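Heme-binding protein A (Haemophilus parasuis 29755, PDB 3TPA) is a family 5 solute-binding protein related to the glutathione-binding GbpA proteins, although its own ligand is not established. Local coordinates at residues A[271-277]-A[405-411]; A[312-316]-A[327-331]. The protein carries 1 engineered substitution. Numbering follows the deposited sequence.

Contact 1: residues A[271-277]-A[405-411]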
loop_
_atom_site.group_PDB
_atom_site.type_symbol
_atom_site.label_atom_id
_atom_site.label_comp_id
_atom_site.label_asym_id
_atom_site.label_seq_id
_atom_site.Cartn_x
_atom_site.Cartn_y
_atom_site.Cartn_z
ATOM N N LEU A 271 -4.846 7.235 -4.661
ATOM C CA LEU A 271 -5.413 8.431 -5.287
ATOM C C LEU A 271 -5.764 8.115 -6.720
ATOM O O LEU A 271 -4.946 7.568 -7.463
ATOM C CB LEU A 271 -4.402 9.586 -5.288
ATOM C CG LEU A 271 -4.843 10.885 -6.003
ATOM C CD1 LEU A 271 -6.039 11.509 -5.290
ATOM C CD2 LEU A 271 -3.677 11.923 -6.118
ATOM N N ALA A 272 -6.992 8.442 -7.105
ATOM C CA ALA A 272 -7.400 8.341 -8.494
ATOM C C ALA A 272 -7.431 9.767 -8.970
ATOM O O ALA A 272 -7.971 10.627 -8.287
ATOM C CB ALA A 272 -8.787 7.721 -8.602
ATOM N N TYR A 273 -6.848 10.034 -10.130
ATOM C CA TYR A 273 -6.726 11.417 -10.588
ATOM C C TYR A 273 -6.793 11.482 -12.096
ATOM O O TYR A 273 -6.672 10.473 -12.767
ATOM C CB TYR A 273 -5.409 12.034 -10.108
ATOM C CG TYR A 273 -4.169 11.331 -10.605
ATOM C CD1 TYR A 273 -3.554 11.713 -11.794
ATOM C CD2 TYR A 273 -3.604 10.283 -9.882
ATOM C CE1 TYR A 273 -2.407 11.079 -12.247
ATOM C CE2 TYR A 273 -2.451 9.652 -10.322
ATOM C CZ TYR A 273 -1.862 10.049 -11.503
ATOM O OH TYR A 273 -0.735 9.406 -11.950
ATOM N N ILE A 274 -6.959 12.686 -12.626
ATOM C CA ILE A 274 -6.804 12.904 -14.052
ATOM C C ILE A 274 -5.393 13.456 -14.243
ATOM O O ILE A 274 -5.059 14.509 -13.714
ATOM C CB ILE A 274 -7.839 13.906 -14.588
ATOM C CG1 ILE A 274 -9.274 13.426 -14.343
ATOM C CG2 ILE A 274 -7.600 14.203 -16.072
ATOM C CD1 ILE A 274 -9.636 12.086 -15.053
ATOM N N GLY A 275 -4.554 12.748 -14.990
ATOM C CA GLY A 275 -3.200 13.217 -15.239
ATOM C C GLY A 275 -3.274 14.197 -16.393
ATOM O O GLY A 275 -4.090 14.019 -17.288
ATOM N N LEU A 276 -2.448 15.240 -16.359
ATOM C CA LEU A 276 -2.355 16.185 -17.462
ATOM C C LEU A 276 -0.905 16.321 -17.898
ATOM O O LEU A 276 -0.024 16.647 -17.095
ATOM C CB LEU A 276 -2.896 17.549 -17.036
ATOM C CG LEU A 276 -4.348 17.600 -16.556
ATOM C CD1 LEU A 276 -4.702 19.008 -16.018
ATOM C CD2 LEU A 276 -5.279 17.204 -17.688
ATOM N N ASN A 277 -0.646 16.085 -19.175
ATOM C CA ASN A 277 0.717 16.179 -19.680
ATOM C C ASN A 277 1.108 17.636 -19.826
ATOM O O ASN A 277 0.739 18.281 -20.798
ATOM C CB ASN A 277 0.797 15.496 -21.024
ATOM C CG ASN A 277 2.185 15.472 -21.572
ATOM O OD1 ASN A 277 3.055 16.222 -21.133
ATOM N ND2 ASN A 277 2.410 14.602 -22.546
ATOM N N PHE A 405 0.541 11.020 -24.129
ATOM C CA PHE A 405 -0.843 11.323 -23.773
ATOM C C PHE A 405 -1.032 12.817 -23.584
ATOM O O PHE A 405 -0.048 13.580 -23.493
ATOM C CB PHE A 405 -1.248 10.600 -22.486
ATOM C CG PHE A 405 -0.752 11.271 -21.238
ATOM C CD1 PHE A 405 -1.644 11.837 -20.337
ATOM C CD2 PHE A 405 0.604 11.366 -20.985
ATOM C CE1 PHE A 405 -1.192 12.470 -19.182
ATOM C CE2 PHE A 405 1.068 12.002 -19.844
ATOM C CZ PHE A 405 0.161 12.552 -18.936
ATOM N N ALA A 406 -2.305 13.220 -23.540
ATOM C CA ALA A 406 -2.711 14.584 -23.212
ATOM C C ALA A 406 -3.295 14.592 -21.797
ATOM O O ALA A 406 -2.664 15.080 -20.848
ATOM C CB ALA A 406 -3.751 15.088 -24.220
ATOM N N ALA A 407 -4.511 14.058 -21.672
ATOM C CA ALA A 407 -5.141 13.821 -20.372
ATOM C C ALA A 407 -5.386 12.325 -20.200
ATOM O O ALA A 407 -5.452 11.593 -21.184
ATOM C CB ALA A 407 -6.467 14.582 -20.264
ATOM N N GLY A 408 -5.539 11.871 -18.962
ATOM C CA GLY A 408 -5.848 10.472 -18.723
ATOM C C GLY A 408 -6.321 10.168 -17.316
ATOM O O GLY A 408 -6.185 10.982 -16.390
ATOM N N THR A 409 -6.852 8.957 -17.167
ATOM C CA THR A 409 -7.388 8.467 -15.906
ATOM C C THR A 409 -6.365 7.538 -15.288
ATOM O O THR A 409 -6.124 6.440 -15.794
ATOM C CB THR A 409 -8.688 7.664 -16.110
ATOM O OG1 THR A 409 -8.448 6.605 -17.037
ATOM C CG2 THR A 409 -9.813 8.551 -16.638
ATOM N N TYR A 410 -5.778 7.975 -14.181
ATOM C CA TYR A 410 -4.691 7.244 -13.560
ATOM C C TYR A 410 -4.955 7.081 -12.069
ATOM O O TYR A 410 -5.855 7.723 -11.498
ATOM C CB TYR A 410 -3.363 7.997 -13.791
ATOM C CG TYR A 410 -3.067 8.247 -15.262
ATOM C CD1 TYR A 410 -2.671 7.202 -16.100
ATOM C CD2 TYR A 410 -3.209 9.515 -15.818
ATOM C CE1 TYR A 410 -2.402 7.418 -17.448
ATOM C CE2 TYR A 410 -2.929 9.747 -17.164
ATOM C CZ TYR A 410 -2.530 8.695 -17.973
ATOM O OH TYR A 410 -2.254 8.915 -19.307
ATOM N N GLY A 411 -4.170 6.220 -11.441
ATOM C CA GLY A 411 -4.265 6.014 -10.013
ATOM C C GLY A 411 -2.899 5.705 -9.434
ATOM O O GLY A 411 -1.998 5.234 -10.138
HETATM O O HOH W 1 -0.067 7.141 -10.789
#
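Strands 271-276 and 407-411 run antiparallel, their axes 4.5 Å apart at closest approach and their directions 149° apart. At the start, Leu271 O accepts a CA-H...O contact from Gly411 CA (3.1 Å), and Ala272 faces Gly411 in a non-hydrogen-bonded pair with CA atoms only 4.2 Å apart, a close approach at a position where the partner has no side chain. Tyr273 and Tyr410 form a hydrogen-bonded pair: Tyr273 N to Tyr410 O is 2.9 Å, and Tyr410 N to Tyr273 O is 3.0 Å. On the same face, Tyr410 CB makes a CH-pi contact 3.9 Å from the Tyr273 ring centroid, while a water joins Tyr273 OH (2.6 Å) to Gly411 O (2.8 Å). Ile274 and Thr409 lie on the other face, Ile274 CD1 to Thr409 CG2 3.9 Å. Gly275 pairs with Gly408 through Gly275 N to Gly408 O (2.8 Å) and Gly408 N to Gly275 O (3.1 Å); the Tyr410 ring edge fills the room that a CB on Gly275 would take. Leu276 CD2 meets Ala407 CB at 3.9 Å. Beyond the strand, Asn277 closes the ladder with Asn277 N to Ala406 O and Asn277 ND2 to Phe405 O, both 2.8 Å, and its CB lies over the Phe405 ring; its OD1 is hydrogen-bonded to Thr279 OG1. The pair is the centre of a mixed six-stranded sheet, between strands 478-491 and 351-356, with helix 368-381 packed on the Ile274, Ala407 and Thr409 face.

Contact 2: residues A[312-316]-A[327-331]; sequences VATNP and HLPQY
Segments 312-316 and 327-331 do not pair with each other as strands; 312-316 leaves the end of strand 310-312, and the backbones stay well separated, the nearest CA pairs being Thr314 with Gln330 at 7.0 Å and Asn315 with Leu328 at 7.2 Å, so side chains must bridge the gap. Thr314 (phi/psi -107/-34) breaks an otherwise extended course from Val312 to Asn315, while Leu328, Pro329 and Gln330 are extended (-53/127, -62/142, -115/152). The direct polar link comes from Gln330, whose chi1, chi2 and chi3 all lie near -60° and fold the amide back along its own segment. Its NE2 donates to Thr314 O (3.1 Å) and to Leu328 O (3.0 Å), tying both backbones to one amide. A water adds a second bridge, donating to Gln330 OE1 (2.5 Å) and Ala313 O (2.7 Å). Within 312-316, Asn315 (chi1 m) gives its ND2 to Thr314 OG1 at 3.1 Å, and its OD1 accepts from the backbone of Asn325. Van der Waals contact comes from Leu328 (chi1 t, chi2 p), whose CD2 lies 3.5 Å from Thr314 O and 4.1 Å from Asn315 CG; Leu328 and Pro316 also make apolar contact with Val469 of helix 458-475. The arrangement is that of a long irregular connection between strand 310-312 and helix 335-344, whose two ends are held together by a glutamine amide bonded to main-chain carbonyls.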
loop_
_atom_site.group_PDB
_atom_site.type_symbol
_atom_site.label_atom_id
_atom_site.label_comp_id
_atom_site.label_asym_id
_atom_site.label_seq_id
_atom_site.Cartn_x
_atom_site.Cartn_y
_atom_site.Cartn_z
ATOM N N VAL A 312 -14.351 11.830 -2.148
ATOM C CA VAL A 312 -13.764 12.918 -2.919
ATOM C C VAL A 312 -12.421 13.332 -2.313
ATOM O O VAL A 312 -12.331 13.571 -1.116
ATOM C CB VAL A 312 -14.724 14.134 -2.965
ATOM C CG1 VAL A 312 -14.016 15.367 -3.494
ATOM C CG2 VAL A 312 -15.930 13.820 -3.824
ATOM N N ALA A 313 -11.376 13.396 -3.137
ATOM C CA ALA A 313 -10.041 13.821 -2.665
ATOM C C ALA A 313 -9.894 15.344 -2.691
ATOM O O ALA A 313 -10.261 15.998 -3.671
ATOM C CB ALA A 313 -8.948 13.189 -3.506
ATOM N N THR A 314 -9.352 15.907 -1.613
ATOM C CA THR A 314 -9.002 17.331 -1.598
ATOM C C THR A 314 -7.497 17.511 -1.675
ATOM O O THR A 314 -7.008 18.480 -2.266
ATOM C CB THR A 314 -9.524 18.024 -0.341
ATOM O OG1 THR A 314 -8.982 17.383 0.817
ATOM C CG2 THR A 314 -11.054 17.926 -0.287
ATOM N N ASN A 315 -6.779 16.573 -1.060
ATOM C CA ASN A 315 -5.316 16.500 -1.080
ATOM C C ASN A 315 -4.883 15.337 -1.964
ATOM O O ASN A 315 -5.701 14.451 -2.284
ATOM C CB ASN A 315 -4.791 16.199 0.326
ATOM C CG ASN A 315 -4.827 17.412 1.254
ATOM O OD1 ASN A 315 -3.804 17.835 1.789
ATOM N ND2 ASN A 315 -6.022 17.955 1.463
ATOM N N PRO A 316 -3.592 15.292 -2.325
ATOM C CA PRO A 316 -3.113 14.128 -3.092
ATOM C C PRO A 316 -2.966 12.840 -2.261
ATOM O O PRO A 316 -2.574 11.818 -2.820
ATOM C CB PRO A 316 -1.740 14.586 -3.591
ATOM C CG PRO A 316 -1.316 15.618 -2.606
ATOM C CD PRO A 316 -2.553 16.328 -2.189
ATOM N N HIS A 327 -7.374 22.515 4.882
ATOM C CA HIS A 327 -7.836 23.779 4.317
ATOM C C HIS A 327 -7.103 24.133 3.023
ATOM O O HIS A 327 -7.054 25.295 2.615
ATOM C CB HIS A 327 -7.717 24.908 5.352
ATOM C CG HIS A 327 -6.385 24.964 6.032
ATOM N ND1 HIS A 327 -5.301 25.621 5.488
ATOM C CD2 HIS A 327 -5.962 24.441 7.208
ATOM C CE1 HIS A 327 -4.262 25.499 6.299
ATOM N NE2 HIS A 327 -4.633 24.784 7.347
ATOM N N LEU A 328 -6.523 23.125 2.385
ATOM C CA LEU A 328 -5.959 23.307 1.052
ATOM C C LEU A 328 -7.028 23.920 0.146
ATOM O O LEU A 328 -8.139 23.391 0.048
ATOM C CB LEU A 328 -5.515 21.959 0.484
ATOM C CG LEU A 328 -4.709 21.995 -0.815
ATOM C CD1 LEU A 328 -3.398 22.822 -0.657
ATOM C CD2 LEU A 328 -4.400 20.574 -1.268
ATOM N N PRO A 329 -6.698 25.037 -0.518
ATOM C CA PRO A 329 -7.679 25.682 -1.400
ATOM C C PRO A 329 -8.068 24.752 -2.540
ATOM O O PRO A 329 -7.222 24.023 -3.053
ATOM C CB PRO A 329 -6.920 26.904 -1.934
ATOM C CG PRO A 329 -5.836 27.158 -0.925
ATOM C CD PRO A 329 -5.432 25.794 -0.449
ATOM N N GLN A 330 -9.344 24.769 -2.914
ATOM C CA GLN A 330 -9.877 23.878 -3.940
ATOM C C GLN A 330 -10.340 24.664 -5.161
ATOM O O GLN A 330 -10.732 25.846 -5.060
ATOM C CB GLN A 330 -11.067 23.077 -3.395
ATOM C CG GLN A 330 -10.710 22.159 -2.236
ATOM C CD GLN A 330 -9.677 21.124 -2.632
ATOM O OE1 GLN A 330 -9.919 20.300 -3.513
ATOM N NE2 GLN A 330 -8.512 21.175 -1.996
ATOM N N TYR A 331 -10.298 24.014 -6.319
ATOM C CA TYR A 331 -10.889 24.594 -7.515
ATOM C C TYR A 331 -12.301 24.042 -7.618
ATOM O O TYR A 331 -12.527 23.011 -8.244
ATOM C CB TYR A 331 -10.076 24.247 -8.765
ATOM C CG TYR A 331 -8.622 24.704 -8.713
ATOM C CD1 TYR A 331 -8.261 26.006 -9.041
ATOM C CD2 TYR A 331 -7.616 23.828 -8.327
ATOM C CE1 TYR A 331 -6.923 26.416 -8.986
ATOM C CE2 TYR A 331 -6.311 24.225 -8.283
ATOM C CZ TYR A 331 -5.967 25.516 -8.602
ATOM O OH TYR A 331 -4.649 25.867 -8.547
HETATM O O HOH W 2 -11.321 18.385 -4.338
#

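How the contacts relate
The centres of contacts 1 and 2 lie about 16 Å apart, on the same side of the chain's centre. Along the sequence, 271-277 comes first, then both segments of contact 2, and lastly 405-411, so the whole of contact 2 falls within the connection that contact 1 brings together. Contact 1 lies within a mixed sheet, and contact 2 is connected to that sheet through 312-316, which follows one of its two outermost strands, 310-312, with strand 478-491 between. They touch directly, Leu271 CD1 packing on Ala313 CB (3.8 Å) and Leu271 CD2 on Pro316 O (3.5 Å). Leu271 thus packs the end of contact 1 against the start of the connection that contact 2 closes.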